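Local atomic coordinates of RTX toxin RtxA (Vibrio vulnificus MO6-24/O, PDB entry 6IMP), a protein that forms an alpha/beta-hydrolase-fold domain of a MARTX toxin and probably acts as a hydrolase of unidentified substrate. Residues A[14-26]-A[68-80]. Sequence-based numbering, arbitrary orientation.
Sequences VAIENDGTPPRDK and QKVTLKGEAGRLT
Residues I16 and N18 of the N-terminal segment, a loop before helix 31-41, dock on K73 and T71 of the strand 67-73, an outermost strand of the mixed alpha/beta-hydrolase sheet that forms an antiparallel hairpin with strand 78-84. A single bridge, E17 beside L72 (CA to CA 4.4 Å), marks where the loop meets the strand. K73 N donates to I16 O at 2.9 Å, with an N-H...O angle of 171°. On the other side of the E17/L72 bridge, N18 N donates to T71 O at 3.0 Å, weakly, at an angle of only 127°. Around this pair L72 CA and E17 CA add CA-H...O contacts to I16 O and T71 O, respectively. The I16 side chain crosses that of K73 nearly at a right angle, its CG1 lying 4.0 Å from K73 CB. With CG anti to the backbone nitrogen (chi1 -166°), E17 lays CG against T71 O and runs on, extended, until OE2 meets V70 CG2 at 3.3 Å; Y160 of helix 147-164 touches both side chains. Farther along, the loop passes T71 and then R78, on the second strand of the hairpin. The R78 chain, extended from CG to NE, carries its guanidinium among T21, P22 and P23: T21 O lies over one face, 3.8 Å from NH1, while P23 CA sits at the edge, in plane. No hydrogen bond joins R78 to the loop; its NH2 makes a salt bridge with D142, whose OD1 also accepts D25 N. Backbone pairing thus fastens the loop near I16, D142 links R78 and D25 farther along, and the residues between are surface-exposed, with no hydrogen bond tying them to the hairpin.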
loop_
_atom_site.group_PDB
_atom_site.type_symbol
_atom_site.label_atom_id
_atom_site.label_comp_id
_atom_site.label_asym_id
_atom_site.label_seq_id
_atom_site.Cartn_x
_atom_site.Cartn_y
_atom_site.Cartn_z
ATOM N N VAL A 14 18.940 -7.941 7.786
ATOM C CA VAL A 14 20.195 -7.206 7.547
ATOM C C VAL A 14 19.985 -6.039 6.557
ATOM O O VAL A 14 19.274 -6.170 5.563
ATOM C CB VAL A 14 21.318 -8.161 7.027
ATOM C CG1 VAL A 14 20.822 -9.050 5.888
ATOM C CG2 VAL A 14 22.569 -7.386 6.606
ATOM N N ALA A 15 20.633 -4.913 6.842
ATOM C CA ALA A 15 20.547 -3.679 6.033
ATOM C C ALA A 15 20.650 -3.723 4.471
ATOM O O ALA A 15 21.685 -4.159 3.885
ATOM C CB ALA A 15 21.727 -2.780 6.385
ATOM N N ILE A 16 19.627 -3.108 3.825
ATOM C CA ILE A 16 19.061 -3.484 2.510
ATOM C C ILE A 16 18.968 -2.400 1.388
ATOM O O ILE A 16 18.360 -2.657 0.335
ATOM C CB ILE A 16 17.667 -4.122 2.732
ATOM C CG1 ILE A 16 17.376 -5.208 1.701
ATOM C CG2 ILE A 16 16.566 -3.068 2.784
ATOM C CD1 ILE A 16 16.342 -6.209 2.174
ATOM N N GLU A 17 19.594 -1.233 1.575
ATOM C CA GLU A 17 19.704 -0.227 0.485
ATOM C C GLU A 17 20.756 -0.684 -0.539
ATOM O O GLU A 17 21.554 -1.579 -0.259
ATOM C CB GLU A 17 20.032 1.185 1.031
ATOM C CG GLU A 17 19.834 2.330 0.023
ATOM C CD GLU A 17 19.589 3.692 0.671
ATOM O OE1 GLU A 17 20.479 4.179 1.404
ATOM O OE2 GLU A 17 18.523 4.301 0.413
ATOM N N ASN A 18 20.732 -0.072 -1.720
ATOM C CA ASN A 18 21.427 -0.585 -2.905
ATOM C C ASN A 18 21.700 0.608 -3.849
ATOM O O ASN A 18 21.289 1.723 -3.542
ATOM C CB ASN A 18 20.509 -1.628 -3.569
ATOM C CG ASN A 18 21.238 -2.575 -4.504
ATOM O OD1 ASN A 18 22.390 -2.942 -4.274
ATOM N ND2 ASN A 18 20.539 -3.028 -5.539
ATOM N N ASP A 19 22.304 0.347 -4.995
ATOM C CA ASP A 19 22.694 1.401 -5.916
ATOM C C ASP A 19 21.899 1.362 -7.215
ATOM O O ASP A 19 21.873 0.361 -7.892
ATOM C CB ASP A 19 24.168 1.235 -6.255
ATOM C CG ASP A 19 25.034 2.282 -5.608
ATOM O OD1 ASP A 19 24.624 2.815 -4.560
ATOM O OD2 ASP A 19 26.123 2.575 -6.148
ATOM N N GLY A 20 21.238 2.444 -7.578
ATOM C CA GLY A 20 20.530 2.436 -8.839
ATOM C C GLY A 20 21.539 2.303 -9.956
ATOM O O GLY A 20 22.550 2.978 -9.953
ATOM N N THR A 21 21.344 1.340 -10.843
ATOM C CA THR A 21 22.085 1.311 -12.089
ATOM C C THR A 21 21.258 0.774 -13.228
ATOM O O THR A 21 21.021 -0.422 -13.306
ATOM C CB THR A 21 23.276 0.380 -11.939
ATOM O OG1 THR A 21 22.808 -0.972 -11.873
ATOM C CG2 THR A 21 23.991 0.700 -10.665
ATOM N N PRO A 22 20.913 1.680 -14.209
ATOM C CA PRO A 22 19.541 1.517 -14.729
ATOM C C PRO A 22 19.468 0.420 -15.777
ATOM O O PRO A 22 20.362 -0.408 -15.763
ATOM C CB PRO A 22 19.235 2.873 -15.365
ATOM C CG PRO A 22 20.244 3.810 -14.805
ATOM C CD PRO A 22 21.460 2.974 -14.799
ATOM N N PRO A 23 18.395 0.349 -16.664
ATOM C CA PRO A 23 17.113 0.867 -16.212
ATOM C C PRO A 23 16.117 -0.272 -16.065
ATOM O O PRO A 23 16.435 -1.397 -16.389
ATOM C CB PRO A 23 16.753 1.794 -17.345
ATOM C CG PRO A 23 17.096 1.002 -18.557
ATOM C CD PRO A 23 18.182 0.045 -18.150
ATOM N N ARG A 24 14.922 0.028 -15.581
ATOM C CA ARG A 24 14.110 -0.996 -14.941
ATOM C C ARG A 24 13.558 -2.022 -15.906
ATOM O O ARG A 24 13.104 -1.675 -16.974
ATOM C CB ARG A 24 12.932 -0.308 -14.303
ATOM C CG ARG A 24 12.007 0.305 -15.326
ATOM C CD ARG A 24 12.537 1.622 -15.871
ATOM N NE ARG A 24 11.622 2.210 -16.856
ATOM C CZ ARG A 24 10.857 3.280 -16.641
ATOM N NH1 ARG A 24 10.886 3.901 -15.474
ATOM N NH2 ARG A 24 10.058 3.728 -17.599
ATOM N N ASP A 25 13.549 -3.282 -15.498
ATOM C CA ASP A 25 13.162 -4.399 -16.368
ATOM C C ASP A 25 11.824 -5.030 -15.992
ATOM O O ASP A 25 11.303 -4.831 -14.893
ATOM C CB ASP A 25 14.275 -5.462 -16.466
ATOM C CG ASP A 25 14.400 -6.322 -15.217
ATOM O OD1 ASP A 25 13.454 -7.077 -14.902
ATOM O OD2 ASP A 25 15.478 -6.293 -14.584
ATOM N N LYS A 26 11.270 -5.767 -16.948
ATOM C CA LYS A 26 9.961 -6.407 -16.816
ATOM C C LYS A 26 9.928 -7.644 -17.718
ATOM O O LYS A 26 10.891 -7.904 -18.443
ATOM C CB LYS A 26 8.848 -5.444 -17.243
ATOM C CG LYS A 26 9.194 -3.966 -17.138
ATOM C CD LYS A 26 8.484 -3.159 -18.192
ATOM C CE LYS A 26 9.201 -3.230 -19.536
ATOM N NZ LYS A 26 8.426 -3.974 -20.571
ATOM N N GLN A 68 14.893 12.240 -0.040
ATOM C CA GLN A 68 15.938 11.578 -0.831
ATOM C C GLN A 68 15.391 10.361 -1.577
ATOM O O GLN A 68 14.620 9.582 -1.019
ATOM C CB GLN A 68 17.124 11.161 0.054
ATOM C CG GLN A 68 16.786 10.208 1.196
ATOM C CD GLN A 68 16.822 10.878 2.558
ATOM O OE1 GLN A 68 16.392 12.021 2.717
ATOM N NE2 GLN A 68 17.318 10.156 3.555
ATOM N N LYS A 69 15.801 10.213 -2.842
ATOM C CA LYS A 69 15.618 8.962 -3.600
ATOM C C LYS A 69 16.169 7.777 -2.824
ATOM O O LYS A 69 17.170 7.909 -2.118
ATOM C CB LYS A 69 16.333 9.032 -4.949
ATOM C CG LYS A 69 15.723 10.015 -5.928
ATOM C CD LYS A 69 16.083 9.670 -7.370
ATOM C CE LYS A 69 14.949 10.025 -8.321
ATOM N NZ LYS A 69 15.314 9.818 -9.747
ATOM N N VAL A 70 15.523 6.621 -2.975
ATOM C CA VAL A 70 15.934 5.396 -2.272
ATOM C C VAL A 70 15.704 4.152 -3.152
ATOM O O VAL A 70 14.617 3.956 -3.702
ATOM C CB VAL A 70 15.210 5.270 -0.900
ATOM C CG1 VAL A 70 15.201 3.838 -0.396
ATOM C CG2 VAL A 70 15.871 6.177 0.138
ATOM N N THR A 71 16.754 3.342 -3.306
ATOM C CA THR A 71 16.662 2.043 -3.995
ATOM C C THR A 71 16.963 0.934 -3.004
ATOM O O THR A 71 17.942 1.013 -2.268
ATOM C CB THR A 71 17.663 1.926 -5.164
ATOM O OG1 THR A 71 17.342 2.877 -6.192
ATOM C CG2 THR A 71 17.627 0.527 -5.758
ATOM N N LEU A 72 16.142 -0.116 -3.026
ATOM C CA LEU A 72 16.267 -1.227 -2.080
ATOM C C LEU A 72 16.548 -2.525 -2.838
ATOM O O LEU A 72 16.186 -2.648 -4.011
ATOM C CB LEU A 72 14.978 -1.368 -1.261
ATOM C CG LEU A 72 14.407 -0.118 -0.568
ATOM C CD1 LEU A 72 13.192 -0.513 0.252
ATOM C CD2 LEU A 72 15.435 0.565 0.325
ATOM N N LYS A 73 17.194 -3.485 -2.167
ATOM C CA LYS A 73 17.397 -4.835 -2.731
ATOM C C LYS A 73 16.162 -5.714 -2.521
ATOM O O LYS A 73 16.043 -6.441 -1.519
ATOM C CB LYS A 73 18.632 -5.528 -2.124
ATOM C CG LYS A 73 18.899 -6.930 -2.696
ATOM C CD LYS A 73 19.429 -7.926 -1.666
ATOM C CE LYS A 73 20.802 -7.530 -1.149
ATOM N NZ LYS A 73 21.645 -8.710 -0.814
ATOM N N GLY A 74 15.260 -5.675 -3.489
ATOM C CA GLY A 74 14.117 -6.583 -3.493
ATOM C C GLY A 74 14.536 -7.997 -3.823
ATOM O O GLY A 74 15.657 -8.233 -4.274
ATOM N N GLU A 75 13.630 -8.939 -3.598
ATOM C CA GLU A 75 13.911 -10.350 -3.858
ATOM C C GLU A 75 13.906 -10.714 -5.361
ATOM O O GLU A 75 14.528 -11.698 -5.755
ATOM C CB GLU A 75 12.941 -11.243 -3.083
ATOM C CG GLU A 75 13.249 -12.734 -3.216
ATOM C CD GLU A 75 12.307 -13.614 -2.420
ATOM O OE1 GLU A 75 11.313 -13.084 -1.872
ATOM O OE2 GLU A 75 12.554 -14.843 -2.358
ATOM N N ALA A 76 13.230 -9.915 -6.187
ATOM C CA ALA A 76 13.196 -10.136 -7.651
ATOM C C ALA A 76 13.973 -9.072 -8.422
ATOM O O ALA A 76 14.055 -9.129 -9.641
ATOM C CB ALA A 76 11.757 -10.191 -8.154
ATOM N N GLY A 77 14.548 -8.104 -7.724
ATOM C CA GLY A 77 15.089 -6.914 -8.394
ATOM C C GLY A 77 15.095 -5.709 -7.473
ATOM O O GLY A 77 15.044 -5.857 -6.251
ATOM N N ARG A 78 15.161 -4.511 -8.051
ATOM C CA ARG A 78 15.233 -3.297 -7.237
ATOM C C ARG A 78 13.898 -2.558 -7.095
ATOM O O ARG A 78 13.006 -2.666 -7.945
ATOM C CB ARG A 78 16.374 -2.382 -7.685
ATOM C CG ARG A 78 16.221 -1.721 -9.037
ATOM C CD ARG A 78 17.576 -1.254 -9.552
ATOM N NE ARG A 78 17.460 -0.568 -10.833
ATOM C CZ ARG A 78 17.269 -1.176 -12.004
ATOM N NH1 ARG A 78 17.186 -0.458 -13.117
ATOM N NH2 ARG A 78 17.182 -2.497 -12.076
ATOM N N LEU A 79 13.756 -1.900 -5.947
ATOM C CA LEU A 79 12.505 -1.273 -5.526
ATOM C C LEU A 79 12.750 0.209 -5.284
ATOM O O LEU A 79 13.441 0.593 -4.334
ATOM C CB LEU A 79 11.989 -1.908 -4.232
ATOM C CG LEU A 79 11.625 -3.392 -4.259
ATOM C CD1 LEU A 79 11.393 -3.916 -2.843
ATOM C CD2 LEU A 79 10.398 -3.634 -5.127
ATOM N N THR A 80 12.159 1.044 -6.126
ATOM C CA THR A 80 12.567 2.436 -6.207
ATOM C C THR A 80 11.492 3.381 -5.693
ATOM O O THR A 80 10.306 3.204 -5.967
ATOM C CB THR A 80 12.881 2.800 -7.648
ATOM O OG1 THR A 80 11.714 2.593 -8.445
ATOM C CG2 THR A 80 14.005 1.936 -8.162
#